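Local coordinates for protein probable phenazine-specific methyltransferase (Pseudomonas aeruginosa, PDB 2IP2) that methylates phenazine-1-carboxylate with S-adenosyl-L-methionine to give 5-methylphenazine-1-carboxylate in the biosynthesis of the virulence pigment pyocyanin, at residues A[20-28]-A[61-71]. Numbering follows the deposited sequence. Where two conformers were deposited one is given.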
ATOM      1  N   TRP A  20      -4.059  -0.157  -2.414  1.00 17.65           N
ATOM      2  CA  TRP A  20      -5.054  -1.035  -3.090  1.00 18.36           C
ATOM      3  C   TRP A  20      -4.494  -2.459  -3.319  1.00 19.19           C
ATOM      4  O   TRP A  20      -5.245  -3.482  -3.286  1.00 19.17           O
ATOM      5  CB  TRP A  20      -5.480  -0.389  -4.438  1.00 21.13           C
ATOM      6  CG  TRP A  20      -5.915   1.086  -4.319  1.00 18.42           C
ATOM      7  CD1 TRP A  20      -6.340   1.754  -3.190  1.00 19.88           C
ATOM      8  CD2 TRP A  20      -6.042   2.007  -5.393  1.00 20.60           C
ATOM      9  NE1 TRP A  20      -6.692   3.036  -3.516  1.00 20.23           N
ATOM     10  CE2 TRP A  20      -6.512   3.231  -4.853  1.00 20.22           C
ATOM     11  CE3 TRP A  20      -5.746   1.933  -6.772  1.00 21.61           C
ATOM     12  CZ2 TRP A  20      -6.757   4.404  -5.660  1.00 22.09           C
ATOM     13  CZ3 TRP A  20      -6.003   3.087  -7.588  1.00 20.97           C
ATOM     14  CH2 TRP A  20      -6.458   4.324  -7.003  1.00 20.87           C
ATOM     15  N   LYS A  21      -3.178  -2.554  -3.610  1.00 17.12           N
ATOM     16  CA  LYS A  21      -2.557  -3.857  -3.725  1.00 19.17           C
ATOM     17  C   LYS A  21      -2.678  -4.603  -2.389  1.00 19.42           C
ATOM     18  O   LYS A  21      -2.915  -5.809  -2.395  1.00 18.89           O
ATOM     19  CB  LYS A  21      -1.068  -3.762  -4.121  1.00 18.85           C
ATOM     20  CG  LYS A  21      -0.883  -3.175  -5.523  1.00 21.65           C
ATOM     21  CD  LYS A  21       0.578  -2.590  -5.829  1.00 21.81           C
ATOM     22  CE  LYS A  21       1.583  -3.733  -5.647  1.00 22.64           C
ATOM     23  NZ  LYS A  21       2.970  -3.182  -5.746  1.00 23.06           N
ATOM     24  N   SER A  22      -2.405  -3.926  -1.270  1.00 19.69           N
ATOM     25  CA  SER A  22      -2.565  -4.602   0.055  1.00 18.13           C
ATOM     26  C   SER A  22      -3.978  -5.144   0.171  1.00 20.20           C
ATOM     27  O   SER A  22      -4.187  -6.292   0.601  1.00 20.22           O
ATOM     28  CB  SER A  22      -2.273  -3.662   1.227  1.00 18.80           C
ATOM     29  OG  SER A  22      -1.099  -2.884   1.013  1.00 20.25           O
ATOM     30  N   ARG A  23      -4.960  -4.342  -0.266  1.00 20.04           N
ATOM     31  CA  ARG A  23      -6.384  -4.768  -0.147  1.00 19.50           C
ATOM     32  C   ARG A  23      -6.622  -5.964  -1.057  1.00 20.76           C
ATOM     33  O   ARG A  23      -7.298  -6.886  -0.643  1.00 20.58           O
ATOM     34  CB  ARG A  23      -7.377  -3.630  -0.444  1.00 20.61           C
ATOM     35  CG  ARG A  23      -7.258  -2.375   0.465  1.00 19.76           C
ATOM     36  CD  ARG A  23      -7.255  -2.810   1.959  1.00 18.50           C
ATOM     37  NE  ARG A  23      -8.632  -3.174   2.414  1.00 20.97           N
ATOM     38  CZ  ARG A  23      -8.892  -3.822   3.537  1.00 21.15           C
ATOM     39  NH1 ARG A  23      -7.906  -4.201   4.313  1.00 22.01           N
ATOM     40  NH2 ARG A  23     -10.133  -4.067   3.910  1.00 20.83           N
ATOM     41  N   CYS A  24      -6.082  -5.953  -2.283  1.00 21.75           N
ATOM     42  CA  CYS A  24      -6.215  -7.106  -3.195  1.00 20.17           C
ATOM     43  C   CYS A  24      -5.612  -8.397  -2.619  1.00 21.11           C
ATOM     44  O   CYS A  24      -6.227  -9.461  -2.707  1.00 20.16           O
ATOM     45  CB  CYS A  24      -5.614  -6.772  -4.546  1.00 21.20           C
ATOM     46  SG  CYS A  24      -6.627  -5.633  -5.483  1.00 21.57           S
ATOM     47  N   VAL A  25      -4.453  -8.330  -1.952  1.00 19.41           N
ATOM     48  CA  VAL A  25      -3.884  -9.565  -1.347  1.00 19.33           C
ATOM     49  C   VAL A  25      -4.742  -9.985  -0.158  1.00 20.86           C
ATOM     50  O   VAL A  25      -4.990 -11.190   0.062  1.00 19.96           O
ATOM     51  CB  VAL A  25      -2.353  -9.286  -0.947  1.00 19.95           C
ATOM     52  CG1 VAL A  25      -1.806 -10.419  -0.036  1.00 24.45           C
ATOM     53  CG2 VAL A  25      -1.561  -9.150  -2.204  1.00 17.36           C
ATOM     54  N   TYR A  26      -5.244  -8.995   0.586  1.00 19.19           N
ATOM     55  CA  TYR A  26      -6.121  -9.327   1.735  1.00 19.62           C
ATOM     56  C   TYR A  26      -7.366 -10.103   1.227  1.00 20.50           C
ATOM     57  O   TYR A  26      -7.743 -11.151   1.763  1.00 20.49           O
ATOM     58  CB  TYR A  26      -6.473  -8.026   2.519  1.00 20.23           C
ATOM     59  CG  TYR A  26      -7.600  -8.262   3.529  1.00 19.97           C
ATOM     60  CD1 TYR A  26      -7.394  -9.055   4.685  1.00 20.70           C
ATOM     61  CD2 TYR A  26      -8.903  -7.830   3.235  1.00 20.44           C
ATOM     62  CE1 TYR A  26      -8.476  -9.282   5.593  1.00 23.13           C
ATOM     63  CE2 TYR A  26      -9.956  -8.070   4.103  1.00 22.98           C
ATOM     64  CZ  TYR A  26      -9.741  -8.800   5.265  1.00 23.23           C
ATOM     65  OH  TYR A  26     -10.840  -9.010   6.067  1.00 26.72           O
ATOM     66  N   VAL A  27      -7.954  -9.598   0.156  1.00 18.71           N
ATOM     67  CA  VAL A  27      -9.070 -10.248  -0.430  1.00 19.26           C
ATOM     68  C   VAL A  27      -8.770 -11.656  -0.900  1.00 18.93           C
ATOM     69  O   VAL A  27      -9.528 -12.589  -0.606  1.00 20.09           O
ATOM     70  CB  VAL A  27      -9.664  -9.386  -1.572  1.00 20.16           C
ATOM     71  CG1 VAL A  27     -10.719 -10.216  -2.353  1.00 20.69           C
ATOM     72  CG2 VAL A  27     -10.304  -8.053  -1.035  1.00 22.41           C
ATOM     73  N   ALA A  28      -7.701 -11.842  -1.653  1.00 17.96           N
ATOM     74  CA  ALA A  28      -7.331 -13.204  -2.105  1.00 20.10           C
ATOM     75  C   ALA A  28      -7.189 -14.146  -0.889  1.00 20.84           C
ATOM     76  O   ALA A  28      -7.563 -15.336  -0.961  1.00 20.12           O
ATOM     77  CB  ALA A  28      -5.975 -13.156  -2.888  1.00 20.84           C
ATOM     78  N   LEU A  61      -9.449  -9.540 -10.696  1.00 20.02           N
ATOM     79  CA  LEU A  61      -8.606  -9.693  -9.509  1.00 21.22           C
ATOM     80  C   LEU A  61      -7.367 -10.523  -9.831  1.00 21.65           C
ATOM     81  O   LEU A  61      -6.248 -10.171  -9.457  1.00 21.47           O
ATOM     82  CB  LEU A  61      -9.426 -10.291  -8.327  1.00 20.83           C
ATOM     83  CG  LEU A  61      -8.636 -10.603  -7.010  1.00 18.28           C
ATOM     84  CD1 LEU A  61      -8.083  -9.324  -6.412  1.00 22.25           C
ATOM     85  CD2 LEU A  61      -9.671 -11.240  -6.053  1.00 22.88           C
ATOM     86  N   MET A  62      -7.574 -11.694 -10.469  1.00 22.55           N
ATOM     87  CA  MET A  62      -6.462 -12.614 -10.709  1.00 22.39           C
ATOM     88  C   MET A  62      -5.452 -11.988 -11.706  1.00 23.07           C
ATOM     89  O   MET A  62      -4.264 -12.174 -11.518  1.00 24.73           O
ATOM     90  CB  MET A  62      -6.963 -13.981 -11.225  1.00 22.75           C
ATOM     91  CG  MET A  62      -7.774 -14.827 -10.178  1.00 20.72           C
ATOM     92  SD  MET A  62      -6.717 -15.275  -8.787  1.00 25.05           S
ATOM     93  CE  MET A  62      -5.340 -16.145  -9.568  1.00 19.96           C
ATOM     94  N   ARG A  63      -5.935 -11.296 -12.751  1.00 22.95           N
ATOM     95  CA  ARG A  63      -5.082 -10.576 -13.690  1.00 23.72           C
ATOM     96  C   ARG A  63      -4.107  -9.638 -12.942  1.00 23.00           C
ATOM     97  O   ARG A  63      -2.892  -9.618 -13.223  1.00 22.78           O
ATOM     98  CB  ARG A  63      -5.960  -9.716 -14.602  1.00 24.08           C
ATOM     99  CG  ARG A  63      -5.271  -9.130 -15.747  1.00 32.47           C
ATOM    100  CD  ARG A  63      -6.348  -8.899 -16.837  1.00 37.69           C
ATOM    101  NE  ARG A  63      -7.312  -7.866 -16.465  1.00 32.44           N
ATOM    102  CZ  ARG A  63      -8.078  -7.283 -17.364  1.00 36.81           C
ATOM    103  NH1 ARG A  63      -7.967  -7.680 -18.639  1.00 36.93           N
ATOM    104  NH2 ARG A  63      -8.906  -6.308 -17.026  1.00 34.56           N
ATOM    105  N   LEU A  64      -4.663  -8.884 -11.993  1.00 22.48           N
ATOM    106  CA  LEU A  64      -3.884  -7.997 -11.138  1.00 23.58           C
ATOM    107  C   LEU A  64      -2.832  -8.757 -10.310  1.00 23.54           C
ATOM    108  O   LEU A  64      -1.647  -8.396 -10.290  1.00 24.11           O
ATOM    109  CB  LEU A  64      -4.855  -7.238 -10.205  0.50 23.31           C
ATOM    110  CG  LEU A  64      -4.246  -6.160  -9.317  0.50 23.22           C
ATOM    111  CD1 LEU A  64      -5.328  -5.160  -8.963  0.50 26.38           C
ATOM    112  CD2 LEU A  64      -3.620  -6.780  -8.046  0.50 20.60           C
ATOM    113  N   LEU A  65      -3.256  -9.810  -9.603  1.00 23.53           N
ATOM    114  CA  LEU A  65      -2.345 -10.502  -8.688  1.00 22.81           C
ATOM    115  C   LEU A  65      -1.234 -11.185  -9.488  1.00 24.95           C
ATOM    116  O   LEU A  65      -0.081 -11.194  -9.043  1.00 26.97           O
ATOM    117  CB  LEU A  65      -3.092 -11.537  -7.863  1.00 22.97           C
ATOM    118  CG  LEU A  65      -4.001 -10.830  -6.840  1.00 22.16           C
ATOM    119  CD1 LEU A  65      -4.971 -11.811  -6.159  1.00 21.92           C
ATOM    120  CD2 LEU A  65      -3.204  -9.992  -5.773  1.00 20.56           C
ATOM    121  N   VAL A  66      -1.592 -11.787 -10.617  1.00 26.21           N
ATOM    122  CA  VAL A  66      -0.573 -12.470 -11.519  1.00 26.16           C
ATOM    123  C   VAL A  66       0.432 -11.434 -12.057  1.00 27.01           C
ATOM    124  O   VAL A  66       1.659 -11.705 -12.132  1.00 25.92           O
ATOM    125  CB  VAL A  66      -1.225 -13.257 -12.709  1.00 26.99           C
ATOM    126  CG1 VAL A  66      -0.165 -13.794 -13.727  1.00 28.35           C
ATOM    127  CG2 VAL A  66      -2.124 -14.436 -12.215  1.00 26.14           C
ATOM    128  N   ALA A  67      -0.072 -10.256 -12.430  1.00 26.25           N
ATOM    129  CA  ALA A  67       0.815  -9.198 -12.985  1.00 26.88           C
ATOM    130  C   ALA A  67       1.846  -8.763 -11.937  1.00 28.08           C
ATOM    131  O   ALA A  67       2.986  -8.407 -12.272  1.00 29.58           O
ATOM    132  CB  ALA A  67       0.002  -7.966 -13.537  1.00 25.40           C
ATOM    133  N   PHE A  68       1.492  -8.869 -10.654  1.00 26.39           N
ATOM    134  CA  PHE A  68       2.411  -8.588  -9.581  1.00 27.36           C
ATOM    135  C   PHE A  68       3.057  -9.880  -9.037  1.00 28.10           C
ATOM    136  O   PHE A  68       3.593  -9.927  -7.917  1.00 29.25           O
ATOM    137  CB  PHE A  68       1.690  -7.746  -8.477  1.00 26.96           C
ATOM    138  CG  PHE A  68       1.563  -6.257  -8.808  1.00 27.64           C
ATOM    139  CD1 PHE A  68       2.706  -5.420  -8.781  1.00 26.16           C
ATOM    140  CD2 PHE A  68       0.313  -5.674  -9.056  1.00 23.75           C
ATOM    141  CE1 PHE A  68       2.607  -4.060  -9.056  1.00 26.29           C
ATOM    142  CE2 PHE A  68       0.201  -4.305  -9.316  1.00 25.81           C
ATOM    143  CZ  PHE A  68       1.351  -3.488  -9.335  1.00 26.58           C
ATOM    144  N   GLU A  69       3.027 -10.955  -9.830  1.00 28.46           N
ATOM    145  CA  GLU A  69       3.769 -12.188  -9.471  1.00 30.98           C
ATOM    146  C   GLU A  69       3.347 -12.824  -8.170  1.00 30.05           C
ATOM    147  O   GLU A  69       4.114 -13.537  -7.524  1.00 30.70           O
ATOM    148  CB  GLU A  69       5.301 -11.950  -9.506  1.00 30.93           C
ATOM    149  CG  GLU A  69       5.736 -11.605 -10.934  1.00 36.29           C
ATOM    150  CD  GLU A  69       7.244 -11.372 -11.057  1.00 37.94           C
ATOM    151  OE1 GLU A  69       7.986 -11.737 -10.099  1.00 45.56           O
ATOM    152  OE2 GLU A  69       7.637 -10.805 -12.099  1.00 44.45           O
ATOM    153  N   ILE A  70       2.099 -12.595  -7.800  1.00 28.85           N
ATOM    154  CA  ILE A  70       1.532 -13.248  -6.633  1.00 28.29           C
ATOM    155  C   ILE A  70       0.969 -14.601  -6.985  1.00 30.86           C
ATOM    156  O   ILE A  70       1.353 -15.596  -6.358  1.00 33.17           O
ATOM    157  CB  ILE A  70       0.570 -12.318  -5.878  1.00 27.08           C
ATOM    158  CG1 ILE A  70       1.461 -11.263  -5.177  1.00 29.62           C
ATOM    159  CG2 ILE A  70      -0.279 -13.122  -4.853  1.00 25.40           C
ATOM    160  CD1 ILE A  70       0.790 -10.072  -4.615  1.00 32.43           C
ATOM    161  N   PHE A  71       0.076 -14.689  -7.955  1.00 29.37           N
ATOM    162  CA  PHE A  71      -0.198 -16.024  -8.554  1.00 28.60           C
ATOM    163  C   PHE A  71       0.463 -16.104  -9.962  1.00 29.78           C
ATOM    164  O   PHE A  71       1.047 -15.122 -10.423  1.00 27.31           O
ATOM    165  CB  PHE A  71      -1.716 -16.253  -8.707  1.00 24.37           C
ATOM    166  CG  PHE A  71      -2.450 -16.356  -7.386  1.00 27.09           C
ATOM    167  CD1 PHE A  71      -2.413 -17.531  -6.650  1.00 23.64           C
ATOM    168  CD2 PHE A  71      -3.163 -15.264  -6.848  1.00 24.69           C
ATOM    169  CE1 PHE A  71      -3.048 -17.663  -5.444  1.00 25.76           C
ATOM    170  CE2 PHE A  71      -3.845 -15.403  -5.567  1.00 26.60           C
ATOM    171  CZ  PHE A  71      -3.750 -16.609  -4.863  1.00 24.87           C
TER
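Helices 20-28 and 61-67 cross at -113°, their axes 10.6 Å apart, with C24 facing L61 where the backbones come nearest. Both belong to the N-terminal dimerisation domain of this O-methyltransferase, of the helix-turn-helix clan, in which helix 55-67 leads into a two-stranded antiparallel sheet, consistent with a winged-helix fold. The interface is almost wholly apolar. L64, in one of its two conformers, embraces C24 with both methyls, CD1 meeting SG at 3.7 Å and CD2 resting on CB. L61 spreads its two methyls along the helix, CD1 to CB of C24 and CD2 to CG1 of V27. L65 divides likewise, CD1 on CB of A28 (3.7 Å) and CD2 on CG2 of V25. After A67 the helix ends in a Schellman motif with E69, of positive phi, at C-prime: I70 N bonds to L65 O and E69 N to V66 O. This turn carries I70 back toward the first helix, its CD1 pressing tightly on CG2 of V25 at 3.5 Å. F71 follows, offering its ring edge to CB of A28. Helix 33-38 packs on A28 and F71, and V289 and P282 of the second subunit reach L64 and F68. At the far end K21 lies across one face of the F68 ring, the two side chains running at about a right angle. The chi3 bend (59°) puts CE over the ring centre, and NZ, continuing in an extended chi4, comes off-centre into a cation-pi contact, 3.4 Å from CE1 of F68.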